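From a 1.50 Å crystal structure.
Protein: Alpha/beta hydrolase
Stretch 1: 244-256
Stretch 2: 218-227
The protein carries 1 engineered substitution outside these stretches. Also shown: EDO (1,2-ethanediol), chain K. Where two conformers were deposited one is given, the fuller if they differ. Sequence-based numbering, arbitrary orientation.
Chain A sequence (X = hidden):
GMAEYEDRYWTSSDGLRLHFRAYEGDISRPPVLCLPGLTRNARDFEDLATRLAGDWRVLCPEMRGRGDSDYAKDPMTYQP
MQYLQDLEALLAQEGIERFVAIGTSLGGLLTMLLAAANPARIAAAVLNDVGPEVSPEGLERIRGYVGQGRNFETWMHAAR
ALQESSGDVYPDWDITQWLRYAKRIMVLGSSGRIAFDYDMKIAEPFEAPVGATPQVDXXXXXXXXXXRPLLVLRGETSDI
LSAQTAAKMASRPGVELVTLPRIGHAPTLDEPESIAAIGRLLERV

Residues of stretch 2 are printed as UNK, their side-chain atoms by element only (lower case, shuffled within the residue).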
# COMPACT_ATOMS: atom_id res chain seq x y z
N GLN A 244 -2.26 19.20 -9.07
CA GLN A 244 -1.27 20.23 -8.82
C GLN A 244 -0.04 19.69 -8.06
O GLN A 244 1.10 19.94 -8.44
CB GLN A 244 -1.90 21.41 -8.06
CG GLN A 244 -1.18 22.70 -8.36
CD GLN A 244 -1.65 23.92 -7.55
OE1 GLN A 244 -2.83 24.12 -7.30
NE2 GLN A 244 -0.69 24.73 -7.14
N THR A 245 -0.28 18.94 -6.99
CA THR A 245 0.81 18.37 -6.19
C THR A 245 1.63 17.36 -7.02
O THR A 245 2.88 17.33 -6.98
CB THR A 245 0.23 17.68 -4.93
OG1 THR A 245 -0.43 18.66 -4.10
CG2 THR A 245 1.33 16.98 -4.16
N ALA A 246 0.92 16.54 -7.78
CA ALA A 246 1.56 15.57 -8.69
C ALA A 246 2.44 16.25 -9.73
O ALA A 246 3.53 15.80 -9.99
CB ALA A 246 0.53 14.63 -9.35
N ALA A 247 1.98 17.35 -10.32
CA ALA A 247 2.82 18.08 -11.30
C ALA A 247 4.06 18.69 -10.62
O ALA A 247 5.14 18.65 -11.19
CB ALA A 247 2.02 19.15 -12.04
N LYS A 248 3.92 19.17 -9.39
CA LYS A 248 5.09 19.59 -8.60
C LYS A 248 6.08 18.45 -8.35
O LYS A 248 7.27 18.62 -8.51
CB LYS A 248 4.66 20.29 -7.31
CG LYS A 248 4.08 21.67 -7.52
CD LYS A 248 3.30 22.10 -6.30
CE LYS A 248 2.93 23.59 -6.37
NZ LYS A 248 2.28 24.02 -5.11
N MSE A 249 5.57 17.28 -7.97
CA MSE A 249 6.41 16.08 -7.83
C MSE A 249 7.15 15.77 -9.15
O MSE A 249 8.38 15.54 -9.18
CB MSE A 249 5.54 14.88 -7.37
CG MSE A 249 5.00 15.04 -5.96
SE MSE A 249 3.49 13.88 -5.64
CE MSE A 249 4.42 12.29 -5.04
N ALA A 250 6.41 15.77 -10.27
CA ALA A 250 6.97 15.44 -11.57
C ALA A 250 8.02 16.41 -12.05
O ALA A 250 8.78 16.07 -12.96
CB ALA A 250 5.86 15.33 -12.60
N SER A 251 8.07 17.61 -11.47
CA SER A 251 9.02 18.64 -11.89
C SER A 251 10.44 18.32 -11.45
O SER A 251 11.41 18.88 -11.99
CB SER A 251 8.57 20.02 -11.37
OG SER A 251 8.74 20.13 -9.98
N ARG A 252 10.59 17.43 -10.47
CA ARG A 252 11.90 16.95 -10.07
C ARG A 252 12.51 16.07 -11.16
O ARG A 252 11.84 15.23 -11.77
CB ARG A 252 11.82 16.12 -8.80
CG ARG A 252 11.74 16.89 -7.50
CD ARG A 252 10.53 17.78 -7.34
NE ARG A 252 10.56 18.35 -6.00
CZ ARG A 252 9.88 19.42 -5.60
NH1 ARG A 252 9.03 20.03 -6.39
NH2 ARG A 252 10.07 19.88 -4.39
N PRO A 253 13.81 16.24 -11.40
CA PRO A 253 14.50 15.45 -12.42
C PRO A 253 14.37 13.93 -12.28
O PRO A 253 14.55 13.37 -11.19
CB PRO A 253 15.98 15.88 -12.29
CG PRO A 253 16.01 16.98 -11.32
CD PRO A 253 14.69 17.21 -10.72
N GLY A 254 14.07 13.27 -13.40
CA GLY A 254 13.89 11.83 -13.39
C GLY A 254 12.57 11.30 -12.91
O GLY A 254 12.32 10.11 -13.01
N VAL A 255 11.70 12.14 -12.34
CA VAL A 255 10.46 11.65 -11.81
C VAL A 255 9.47 11.55 -12.97
O VAL A 255 9.26 12.53 -13.69
CB VAL A 255 9.90 12.54 -10.68
CG1 VAL A 255 8.55 12.01 -10.16
CG2 VAL A 255 10.90 12.68 -9.57
N GLU A 256 8.93 10.36 -13.18
CA GLU A 256 7.87 10.19 -14.17
C GLU A 256 6.51 10.16 -13.47
O GLU A 256 6.39 9.46 -12.44
CB GLU A 256 8.08 8.90 -14.97
CG GLU A 256 6.96 8.63 -15.94
CD GLU A 256 7.35 7.65 -17.06
OE1 GLU A 256 8.08 8.06 -17.98
OE2 GLU A 256 6.93 6.48 -17.03
N UNK A 218 6.28 17.48 4.50
CA UNK A 218 6.78 16.24 3.88
C UNK A 218 7.48 16.39 2.55
O UNK A 218 8.03 15.41 2.04
c UNK A 218 5.17 14.81 5.14
c UNK A 218 2.49 14.27 4.10
c UNK A 218 5.68 15.20 3.76
se UNK A 218 3.97 13.34 4.98
N UNK A 219 7.56 17.60 2.04
CA UNK A 219 8.35 17.81 0.82
C UNK A 219 9.81 17.33 0.94
O UNK A 219 10.32 16.74 -0.01
c UNK A 219 5.88 20.16 0.14
c UNK A 219 6.70 18.07 -3.83
c UNK A 219 7.32 18.33 -2.61
n UNK A 219 4.89 20.17 -0.81
c UNK A 219 8.24 19.26 0.39
c UNK A 219 6.64 19.04 -1.64
c UNK A 219 5.33 19.49 -1.92
c UNK A 219 6.97 19.50 -0.33
c UNK A 219 5.41 18.53 -4.09
c UNK A 219 4.70 19.24 -3.15
N UNK A 220 10.47 17.57 2.08
CA UNK A 220 11.84 17.05 2.23
C UNK A 220 11.95 15.54 2.12
O UNK A 220 12.92 15.05 1.58
c UNK A 220 11.46 18.77 3.83
c UNK A 220 12.22 17.51 3.66
c UNK A 220 10.12 18.43 3.22
N UNK A 221 10.94 14.81 2.61
CA UNK A 221 10.94 13.35 2.51
C UNK A 221 10.72 12.94 1.03
O UNK A 221 11.37 12.04 0.51
c UNK A 221 9.86 12.74 3.41
c UNK A 221 8.72 12.51 5.59
c UNK A 221 9.98 13.01 4.91
c UNK A 221 11.18 12.30 5.48
N UNK A 222 9.83 13.63 0.34
CA UNK A 222 9.64 13.34 -1.07
C UNK A 222 10.91 13.60 -1.84
O UNK A 222 11.37 12.81 -2.66
c UNK A 222 9.05 14.97 -5.30
c UNK A 222 8.99 15.11 -3.92
c UNK A 222 7.90 12.90 -5.17
c UNK A 222 8.49 14.20 -1.64
c UNK A 222 8.47 13.90 -5.92
c UNK A 222 8.42 14.13 -3.14
c UNK A 222 7.85 13.03 -3.79
N UNK A 223 11.51 14.74 -1.54
CA UNK A 223 12.68 15.15 -2.32
C UNK A 223 13.84 14.20 -2.16
O UNK A 223 14.55 13.90 -3.15
o UNK A 223 12.46 17.39 -4.13
c UNK A 223 13.06 16.59 -2.01
o UNK A 223 11.73 18.54 -2.43
c UNK A 223 12.36 17.57 -2.90
N UNK A 224 14.01 13.63 -0.97
CA UNK A 224 15.06 12.66 -0.77
C UNK A 224 14.78 11.40 -1.59
O UNK A 224 15.66 10.86 -2.24
c UNK A 224 15.25 12.33 0.71
N UNK A 225 13.53 10.94 -1.56
CA UNK A 225 13.12 9.82 -2.42
C UNK A 225 13.34 10.10 -3.91
O UNK A 225 13.79 9.22 -4.66
c UNK A 225 11.65 9.42 -2.17
c UNK A 225 11.09 8.20 -2.91
c UNK A 225 11.87 6.89 -2.61
c UNK A 225 9.64 8.00 -2.57
N UNK A 226 12.98 11.30 -4.35
CA UNK A 226 13.11 11.71 -5.74
C UNK A 226 14.52 11.86 -6.25
O UNK A 226 14.71 12.08 -7.45
c UNK A 226 12.35 13.00 -5.95
N UNK A 227 15.52 11.79 -5.37
CA UNK A 227 16.90 11.61 -5.84
C UNK A 227 17.21 10.22 -6.45
O UNK A 227 18.30 10.02 -7.02
o UNK A 227 17.93 10.88 -3.73
c UNK A 227 17.97 11.91 -4.73
c UNK A 227 17.74 13.29 -4.08
C1 EDO K . 6.81 21.92 -4.18
O1 EDO K . 7.54 22.34 -5.35
C2 EDO K . 7.36 22.50 -2.88
O2 EDO K . 8.76 22.18 -2.77
O HOH W 1 15.31 14.15 -8.75

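Position 218 has four side-chain atoms in an unbranched chain: two carbons, a selenium and a last carbon. It lies out of reach of stretch 1. The selenium identifies selenomethionine, Met 218.

Position 219 carries one carbon, then fused five- and six-membered rings holding eight carbons and one nitrogen. One carbon of its six-membered ring lies 3.7 Å from CB of Lys 248. The residue is Trp 219, and that carbon is CH2.

Position 220 has three carbons that close a ring onto the backbone nitrogen. Its CB points away from stretch 1. It is Pro 220.

Position 221 has four carbons, forked at the second. It touches nothing on stretch 1. This pattern is Leu 221.

Position 222 has one carbon, then a ring of six carbons. The ring packs on Met 249. The residue is Phe 222. Its CZ is 3.4 Å from Met 249 CB, and Met 249 CG sits over the ring face, 3.9 Å from the ring centroid, as a CH-pi contact.

Position 223 has two carbons, the second carrying two oxygens. Both oxygens meet the guanidinium of Arg 252. A carboxylate this short is Asp 223. Arg 252 NE donates to Asp 223 OD1 at 2.8 Å, and Arg 252 NH2 donates to Asp 223 OD2 at 2.9 Å.

Position 224 has a single carbon, out of reach of stretch 1. It is Ala 224.

Position 225 has four carbons forked at the second, without contact. It is Leu 225.

Position 226 has one carbon, 3.9 Å from Val 255 CG2. It is Ala 226.

Position 227 has one carbon carrying an oxygen and a carbon. Its CB points away from stretch 1. It is Thr 227, whose OG1 donates to Ala 224 O at 2.7 Å.

The contact is built around Arg 252. Its paired, nearly straight hydrogen bonds with Asp 223 form a salt bridge that fixes the guanidinium. Trp 219 covers one face of that group, with Trp 219 CE3 3.6 Å from Arg 252 NH2. Arg 252 NH1 also donates to Lys 248 O at 3.1 Å and to O1 of the ethanediol at 2.9 Å. Beside this polar centre, Met 249 packs against both aromatic rings. At the far end, Val 255 meets Ala 226, and one water donates to Ala 226 O at 2.5 Å and to Pro 253 O at 2.7 Å, joining the two backbones.

Stretch 2 (218-227) MWPLFDALAT
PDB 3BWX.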